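Local atomic coordinates of adenosine deaminase 1 (Arthrobacter aurescens, PDB entry 3RYS), a protein that probably catalyses the zinc-dependent hydrolytic deamination of adenine to hypoxanthine and ammonium, a step of purine salvage and nitrogen catabolism. Residues A[246-250]-A[291-296]; A[53-57]-A[282-286]; A[273-277]-A[310-314]. One frame throughout, in Å; residues are numbered along the deposited sequence.

Interaction 1. Residues A[246-250]-A[291-296]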
loop_
_atom_site.group_PDB
_atom_site.type_symbol
_atom_site.label_atom_id
_atom_site.label_comp_id
_atom_site.label_asym_id
_atom_site.label_seq_id
_atom_site.Cartn_x
_atom_site.Cartn_y
_atom_site.Cartn_z
ATOM N N VAL A 246 -7.797 4.122 0.333
ATOM C CA VAL A 246 -7.575 5.278 -0.533
ATOM C C VAL A 246 -6.161 5.846 -0.416
ATOM O O VAL A 246 -5.587 5.900 0.671
ATOM C CB VAL A 246 -8.582 6.406 -0.239
ATOM C CG1 VAL A 246 -8.409 7.546 -1.242
ATOM C CG2 VAL A 246 -10.009 5.868 -0.264
ATOM N N CYS A 247 -5.611 6.276 -1.547
ATOM C CA CYS A 247 -4.277 6.868 -1.588
ATOM C C CYS A 247 -4.329 8.198 -2.331
ATOM O O CYS A 247 -4.139 8.243 -3.547
ATOM C CB CYS A 247 -3.288 5.920 -2.271
ATOM S SG CYS A 247 -3.381 4.205 -1.692
ATOM N N PRO A 248 -4.589 9.290 -1.592
ATOM C CA PRO A 248 -4.839 10.629 -2.150
ATOM C C PRO A 248 -3.742 11.143 -3.084
ATOM O O PRO A 248 -4.024 11.436 -4.246
ATOM C CB PRO A 248 -4.946 11.510 -0.903
ATOM C CG PRO A 248 -5.410 10.559 0.178
ATOM C CD PRO A 248 -4.720 9.268 -0.123
ATOM N N LEU A 249 -2.516 11.258 -2.582
ATOM C CA LEU A 249 -1.405 11.752 -3.387
ATOM C C LEU A 249 -1.106 10.837 -4.567
ATOM O O LEU A 249 -0.757 11.301 -5.654
ATOM C CB LEU A 249 -0.153 11.913 -2.530
ATOM C CG LEU A 249 -0.225 12.976 -1.437
ATOM C CD1 LEU A 249 1.134 13.130 -0.759
ATOM C CD2 LEU A 249 -0.707 14.300 -2.018
ATOM N N SER A 250 -1.230 9.535 -4.348
ATOM C CA SER A 250 -1.001 8.578 -5.421
ATOM C C SER A 250 -1.920 8.876 -6.615
ATOM O O SER A 250 -1.459 8.995 -7.758
ATOM C CB SER A 250 -1.203 7.149 -4.912
ATOM O OG SER A 250 -1.045 6.214 -5.959
ATOM N N ASP A 291 1.995 12.875 5.381
ATOM C CA ASP A 291 1.977 13.870 4.316
ATOM C C ASP A 291 0.632 13.871 3.611
ATOM O O ASP A 291 0.122 14.926 3.238
ATOM C CB ASP A 291 3.101 13.616 3.313
ATOM C CG ASP A 291 4.471 13.945 3.876
ATOM O OD1 ASP A 291 4.646 15.061 4.425
ATOM O OD2 ASP A 291 5.372 13.086 3.767
ATOM N N ASN A 292 0.056 12.686 3.424
ATOM C CA ASN A 292 -1.274 12.584 2.834
ATOM C C ASN A 292 -2.296 13.287 3.716
ATOM O O ASN A 292 -3.162 14.001 3.223
ATOM C CB ASN A 292 -1.679 11.127 2.597
ATOM C CG ASN A 292 -1.054 10.538 1.336
ATOM O OD1 ASN A 292 -1.700 10.459 0.289
ATOM N ND2 ASN A 292 0.208 10.127 1.429
ATOM N N PHE A 293 -2.187 13.096 5.026
ATOM C CA PHE A 293 -3.089 13.763 5.953
ATOM C C PHE A 293 -2.907 15.275 5.896
ATOM O O PHE A 293 -3.879 16.022 5.780
ATOM C CB PHE A 293 -2.875 13.261 7.381
ATOM C CG PHE A 293 -3.644 12.018 7.704
ATOM C CD1 PHE A 293 -3.048 10.772 7.607
ATOM C CD2 PHE A 293 -4.962 12.093 8.106
ATOM C CE1 PHE A 293 -3.755 9.625 7.906
ATOM C CE2 PHE A 293 -5.674 10.949 8.404
ATOM C CZ PHE A 293 -5.070 9.713 8.306
ATOM N N GLU A 294 -1.655 15.715 5.979
ATOM C CA GLU A 294 -1.327 17.135 5.925
ATOM C C GLU A 294 -1.996 17.826 4.744
ATOM O O GLU A 294 -2.547 18.920 4.883
ATOM C CB GLU A 294 0.183 17.334 5.838
ATOM C CG GLU A 294 0.601 18.792 5.786
ATOM C CD GLU A 294 2.054 18.966 5.396
ATOM O OE1 GLU A 294 2.668 17.984 4.919
ATOM O OE2 GLU A 294 2.582 20.086 5.562
ATOM N N GLN A 295 -1.945 17.182 3.582
ATOM C CA GLN A 295 -2.529 17.758 2.378
ATOM C C GLN A 295 -4.059 17.742 2.409
ATOM O O GLN A 295 -4.707 18.663 1.910
ATOM C CB GLN A 295 -1.992 17.055 1.128
ATOM C CG GLN A 295 -0.498 17.268 0.887
ATOM C CD GLN A 295 -0.119 18.738 0.764
ATOM O OE1 GLN A 295 -0.087 19.468 1.755
ATOM N NE2 GLN A 295 0.181 19.174 -0.456
ATOM N N LEU A 296 -4.632 16.700 3.004
ATOM C CA LEU A 296 -6.084 16.601 3.147
ATOM C C LEU A 296 -6.620 17.736 4.005
ATOM O O LEU A 296 -7.676 18.301 3.717
ATOM C CB LEU A 296 -6.483 15.261 3.773
ATOM C CG LEU A 296 -6.274 14.029 2.894
ATOM C CD1 LEU A 296 -6.652 12.769 3.652
ATOM C CD2 LEU A 296 -7.066 14.153 1.594
HETATM O O HOH W 1 -1.124 8.250 -1.637
#
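This contact is a side-chain-to-backbone hydrogen bond at the N-terminus of a helix, with apolar packing beside it: the first turn of helix 248-253, entered directly from strand 244-246, lies against helix 289-300. Cys247 is the N-cap, so the amides that follow it lack acceptors within their own helix. Asn292 supplies one from the other helix: Leu249 N donates to Asn292 OD1 at 3.1 Å with a nearly straight N-H...O angle of 171°. One residue on, Ser250 N donates to water 1 at 3.0 Å, and that water also lies 3.0 Å from Asn292 OD1. Asn292 ND2 bonds to Tyr288 O, just before the helix, consistent with OD1 being held toward the start of helix 248-253. Pro248 CD comes within 3.3 Å of Asn292 OD1, and Pro248 CG packs on Leu296 CD2 at 4.2 Å. Leu249, extended in its mt rotamer, lies across the helix with CD2 4.2 Å from Gln295 CG. Leu296 and Asn292 also touch Val277 of strand 275-277. The arrangement sits at the C-terminal ends of the strands, the active-site end of the adenosine deaminase TIM barrel, where the turn after strand 244-246 brings Cys247 next to zinc ligands His19 and Asp280.

Interaction 2. Residues A[53-57]-A[282-286]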
loop_
_atom_site.group_PDB
_atom_site.type_symbol
_atom_site.label_atom_id
_atom_site.label_comp_id
_atom_site.label_asym_id
_atom_site.label_seq_id
_atom_site.Cartn_x
_atom_site.Cartn_y
_atom_site.Cartn_z
ATOM N N LYS A 53 12.663 12.370 -13.370
ATOM C CA LYS A 53 11.870 11.363 -14.077
ATOM C C LYS A 53 10.577 10.984 -13.356
ATOM O O LYS A 53 9.951 9.974 -13.681
ATOM C CB LYS A 53 12.707 10.102 -14.329
ATOM C CG LYS A 53 13.819 10.282 -15.346
ATOM C CD LYS A 53 14.465 8.952 -15.688
ATOM C CE LYS A 53 15.488 9.106 -16.803
ATOM N NZ LYS A 53 16.133 7.803 -17.152
ATOM N N TYR A 54 10.173 11.803 -12.391
ATOM C CA TYR A 54 9.020 11.490 -11.555
ATOM C C TYR A 54 7.747 12.246 -11.940
ATOM O O TYR A 54 6.851 12.410 -11.118
ATOM C CB TYR A 54 9.351 11.736 -10.078
ATOM C CG TYR A 54 10.251 10.684 -9.461
ATOM C CD1 TYR A 54 11.558 10.508 -9.902
ATOM C CD2 TYR A 54 9.794 9.873 -8.433
ATOM C CE1 TYR A 54 12.381 9.546 -9.338
ATOM C CE2 TYR A 54 10.609 8.913 -7.863
ATOM C CZ TYR A 54 11.901 8.753 -8.319
ATOM O OH TYR A 54 12.706 7.798 -7.743
ATOM N N GLU A 55 7.660 12.709 -13.181
ATOM C CA GLU A 55 6.412 13.296 -13.650
ATOM C C GLU A 55 5.618 12.255 -14.427
ATOM O O GLU A 55 5.914 11.975 -15.585
ATOM C CB GLU A 55 6.659 14.527 -14.515
ATOM C CG GLU A 55 5.381 15.297 -14.816
ATOM C CD GLU A 55 5.592 16.431 -15.799
ATOM O OE1 GLU A 55 6.622 16.422 -16.508
ATOM O OE2 GLU A 55 4.723 17.328 -15.863
ATOM N N PHE A 56 4.608 11.684 -13.782
ATOM C CA PHE A 56 3.886 10.552 -14.352
ATOM C C PHE A 56 2.676 10.992 -15.163
ATOM O O PHE A 56 2.157 12.090 -14.972
ATOM C CB PHE A 56 3.483 9.567 -13.251
ATOM C CG PHE A 56 4.612 9.211 -12.325
ATOM C CD1 PHE A 56 5.647 8.398 -12.758
ATOM C CD2 PHE A 56 4.650 9.703 -11.030
ATOM C CE1 PHE A 56 6.688 8.076 -11.915
ATOM C CE2 PHE A 56 5.690 9.385 -10.183
ATOM C CZ PHE A 56 6.711 8.571 -10.623
ATOM N N THR A 57 2.244 10.121 -16.071
ATOM C CA THR A 57 1.153 10.420 -16.985
ATOM C C THR A 57 -0.037 9.510 -16.717
ATOM O O THR A 57 -1.184 9.864 -16.993
ATOM C CB THR A 57 1.605 10.210 -18.436
ATOM O OG1 THR A 57 2.891 10.809 -18.621
ATOM C CG2 THR A 57 0.614 10.831 -19.406
ATOM N N PRO A 282 5.337 5.856 -1.325
ATOM C CA PRO A 282 5.749 7.101 -0.659
ATOM C C PRO A 282 6.926 7.835 -1.304
ATOM O O PRO A 282 6.954 9.064 -1.284
ATOM C CB PRO A 282 6.162 6.633 0.740
ATOM C CG PRO A 282 5.543 5.309 0.913
ATOM C CD PRO A 282 5.471 4.693 -0.435
ATOM N N ALA A 283 7.894 7.102 -1.843
ATOM C CA ALA A 283 9.088 7.736 -2.390
ATOM C C ALA A 283 8.876 8.205 -3.830
ATOM O O ALA A 283 9.747 8.841 -4.417
ATOM C CB ALA A 283 10.289 6.802 -2.292
ATOM N N TYR A 284 7.707 7.900 -4.385
ATOM C CA TYR A 284 7.389 8.275 -5.759
ATOM C C TYR A 284 6.336 9.384 -5.858
ATOM O O TYR A 284 6.264 10.095 -6.865
ATOM C CB TYR A 284 6.917 7.049 -6.548
ATOM C CG TYR A 284 8.017 6.074 -6.871
ATOM C CD1 TYR A 284 8.453 5.153 -5.927
ATOM C CD2 TYR A 284 8.623 6.071 -8.120
ATOM C CE1 TYR A 284 9.465 4.257 -6.215
ATOM C CE2 TYR A 284 9.633 5.180 -8.418
ATOM C CZ TYR A 284 10.051 4.275 -7.463
ATOM O OH TYR A 284 11.056 3.382 -7.758
ATOM N N PHE A 285 5.517 9.520 -4.820
ATOM C CA PHE A 285 4.403 10.456 -4.864
ATOM C C PHE A 285 4.612 11.616 -3.891
ATOM O O PHE A 285 3.684 12.371 -3.595
ATOM C CB PHE A 285 3.075 9.731 -4.602
ATOM C CG PHE A 285 2.847 8.545 -5.500
ATOM C CD1 PHE A 285 3.152 8.612 -6.852
ATOM C CD2 PHE A 285 2.320 7.366 -4.996
ATOM C CE1 PHE A 285 2.939 7.521 -7.687
ATOM C CE2 PHE A 285 2.105 6.269 -5.824
ATOM C CZ PHE A 285 2.417 6.346 -7.171
ATOM N N GLY A 286 5.844 11.740 -3.402
ATOM C CA GLY A 286 6.262 12.882 -2.606
ATOM C C GLY A 286 5.640 13.018 -1.229
ATOM O O GLY A 286 5.293 14.124 -0.813
#
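Two irregular loops meet through four aromatic side chains, with no hydrogen bond between them: residues 282-286, which follow zinc ligand Asp280 and adenine-binding Asp281, and residues 53-57, which lead into helix 59-69. All four rings use chi1 near m, yet they play different parts. Tyr54 (chi1 -75°) and Phe56 (chi1 -49°) alternate along their loop and both send CA-to-CB toward the other segment; Glu55 between them takes no part. Tyr284 (chi1 -72°, chi2 81°) leaves its backbone sideways and meets both. Its ring lies 5.3 Å from that of Tyr54, centroid to centroid, with planes at 29°. The rings are slid so far apart that they barely overlap, and they touch at Tyr54 CE2 to Tyr284 CD2, 3.5 Å. Phe56 CZ approaches the edge of the Tyr284 ring, 4.0 Å from CD2, while Phe56 CE2 points its own edge at Tyr284 O, 3.4 Å away. Phe285 (chi1 -53°, chi2 -42°) starts with CA-to-CB directed away, but its ring still brings CE1 to 4.2 Å from Phe56 CE2. Phe62 of the adenine pocket meets Phe56 and Tyr284 edge-to-face and also touches the ring of Phe285, so the cluster continues to the substrate. Tyr54 CE2 lies 3.6 Å from Ala283 O. The loops thus cohere by apolar and weakly polar contacts, the edge of Phe56 meeting the carbonyl of Tyr284; such a contact depends on ring shape and close fit rather than on directional bonds.

Interaction 3. Residues A[273-277]-A[310-314]; sequences LNVCV and LAANS
The Leu310 side chain, rotamer mt, lies across strand 275-277, its CD1 3.6 Å from Val277 CG2 and its CD2 4.1 Å from Val275 CG2. The contact packs helix 304-317 on the eighth strand of the TIM barrel. Strand and helix segments cross almost at right angles, with a signed angle of -103° and axes 6.7 Å apart at closest; Cys276 and Leu310 have the nearest CA atoms, 5.0 Å apart. The chain enters the strand through an inverse gamma turn centred on Asn274 (phi/psi -76/67), closed by Val275 N to Leu273 O at 2.8 Å. Extended residues follow: Val275 (-94/154), Cys276 (-141/166) and Val277 (-102/131). Val275 adopts m with CB directed away from the helix, Val277 t, and Cys276 p, its CB lying 3.7 Å from Ser314 CB and 4.4 Å from Asn313 CB, one helical turn along from Leu310. Asn313 is m (chi1 -76°), CA-to-CB toward the strand. Water 2 bridges the backbones, accepting from Val277 N at 2.8 Å and donating weakly to Leu310 O at 3.0 Å. Ser314 N donates to Leu310 O at 3.1 Å, and Ser314 OG, with chi1 at 86°, donates back to Ala311 O at 2.7 Å.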
loop_
_atom_site.group_PDB
_atom_site.type_symbol
_atom_site.label_atom_id
_atom_site.label_comp_id
_atom_site.label_asym_id
_atom_site.label_seq_id
_atom_site.Cartn_x
_atom_site.Cartn_y
_atom_site.Cartn_z
ATOM N N LEU A 273 -18.674 5.258 3.165
ATOM C CA LEU A 273 -17.695 4.286 2.692
ATOM C C LEU A 273 -16.608 4.132 3.748
ATOM O O LEU A 273 -16.114 5.124 4.284
ATOM C CB LEU A 273 -17.077 4.725 1.363
ATOM C CG LEU A 273 -17.980 4.704 0.130
ATOM C CD1 LEU A 273 -17.241 5.260 -1.072
ATOM C CD2 LEU A 273 -18.463 3.292 -0.144
ATOM N N ASN A 274 -16.247 2.891 4.052
ATOM C CA ASN A 274 -15.243 2.611 5.073
ATOM C C ASN A 274 -13.817 2.878 4.582
ATOM O O ASN A 274 -13.017 1.954 4.426
ATOM C CB ASN A 274 -15.377 1.167 5.546
ATOM C CG ASN A 274 -14.412 0.830 6.655
ATOM O OD1 ASN A 274 -13.977 1.707 7.402
ATOM N ND2 ASN A 274 -14.067 -0.449 6.771
ATOM N N VAL A 275 -13.507 4.147 4.341
ATOM C CA VAL A 275 -12.239 4.520 3.724
ATOM C C VAL A 275 -11.154 4.871 4.733
ATOM O O VAL A 275 -11.439 5.292 5.858
ATOM C CB VAL A 275 -12.413 5.723 2.780
ATOM C CG1 VAL A 275 -13.139 5.307 1.504
ATOM C CG2 VAL A 275 -13.146 6.851 3.494
ATOM N N CYS A 276 -9.905 4.696 4.315
ATOM C CA CYS A 276 -8.760 5.131 5.100
ATOM C C CYS A 276 -7.687 5.714 4.186
ATOM O O CYS A 276 -7.734 5.537 2.968
ATOM C CB CYS A 276 -8.197 3.982 5.941
ATOM S SG CYS A 276 -7.515 2.598 4.995
ATOM N N VAL A 277 -6.725 6.407 4.786
ATOM C CA VAL A 277 -5.701 7.141 4.050
ATOM C C VAL A 277 -4.375 6.384 4.031
ATOM O O VAL A 277 -3.896 5.928 5.070
ATOM C CB VAL A 277 -5.487 8.538 4.668
ATOM C CG1 VAL A 277 -4.381 9.285 3.951
ATOM C CG2 VAL A 277 -6.784 9.331 4.625
ATOM N N LEU A 310 -10.879 8.683 9.966
ATOM C CA LEU A 310 -10.028 8.021 8.977
ATOM C C LEU A 310 -9.016 7.098 9.647
ATOM O O LEU A 310 -8.800 5.967 9.205
ATOM C CB LEU A 310 -9.293 9.060 8.130
ATOM C CG LEU A 310 -10.173 9.904 7.212
ATOM C CD1 LEU A 310 -9.360 11.002 6.550
ATOM C CD2 LEU A 310 -10.853 9.029 6.169
ATOM N N ALA A 311 -8.396 7.598 10.711
ATOM C CA ALA A 311 -7.438 6.831 11.496
ATOM C C ALA A 311 -8.065 5.560 12.062
ATOM O O ALA A 311 -7.512 4.466 11.916
ATOM C CB ALA A 311 -6.881 7.687 12.626
ATOM N N ALA A 312 -9.215 5.708 12.713
ATOM C CA ALA A 312 -9.870 4.575 13.360
ATOM C C ALA A 312 -10.354 3.546 12.339
ATOM O O ALA A 312 -10.338 2.345 12.606
ATOM C CB ALA A 312 -11.014 5.045 14.253
ATOM N N ASN A 313 -10.784 4.018 11.172
ATOM C CA ASN A 313 -11.107 3.114 10.079
ATOM C C ASN A 313 -9.913 2.216 9.776
ATOM O O ASN A 313 -10.030 0.993 9.758
ATOM C CB ASN A 313 -11.491 3.893 8.820
ATOM C CG ASN A 313 -12.890 4.470 8.891
ATOM O OD1 ASN A 313 -13.331 5.167 7.975
ATOM N ND2 ASN A 313 -13.598 4.182 9.976
ATOM N N SER A 314 -8.761 2.836 9.547
ATOM C CA SER A 314 -7.558 2.100 9.187
ATOM C C SER A 314 -7.218 1.032 10.226
ATOM O O SER A 314 -6.642 -0.008 9.894
ATOM C CB SER A 314 -6.376 3.052 9.015
ATOM O OG SER A 314 -5.748 3.299 10.260
HETATM O O HOH W 2 -6.439 6.584 7.539
#

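How the interactions relate
Interactions 1 and 2 border the active site, and interaction 3 lies behind interaction 1, away from it; strand 275-277 with helix 289-300 ties 1 and 3 together. Interactions 1 and 3, centres 12 Å apart, interlock where Asn292 CB meets Val277 CG1 at 3.5 Å and Val246 CB meets Cys276 O at 3.4 Å. Interaction 2 touches interaction 1 on the catalytic side: Ser250 OG packs 3.2 Å from Phe285 CE2 while bonding to zinc ligand Asp280. Interactions 2 and 3 stay separate, nearest atoms about 10 Å apart. The Cys247 side chain lies about 5 Å from zinc and that of Phe285 about 5 Å from adenine, but that of Cys276 lies about 12 Å from the metal.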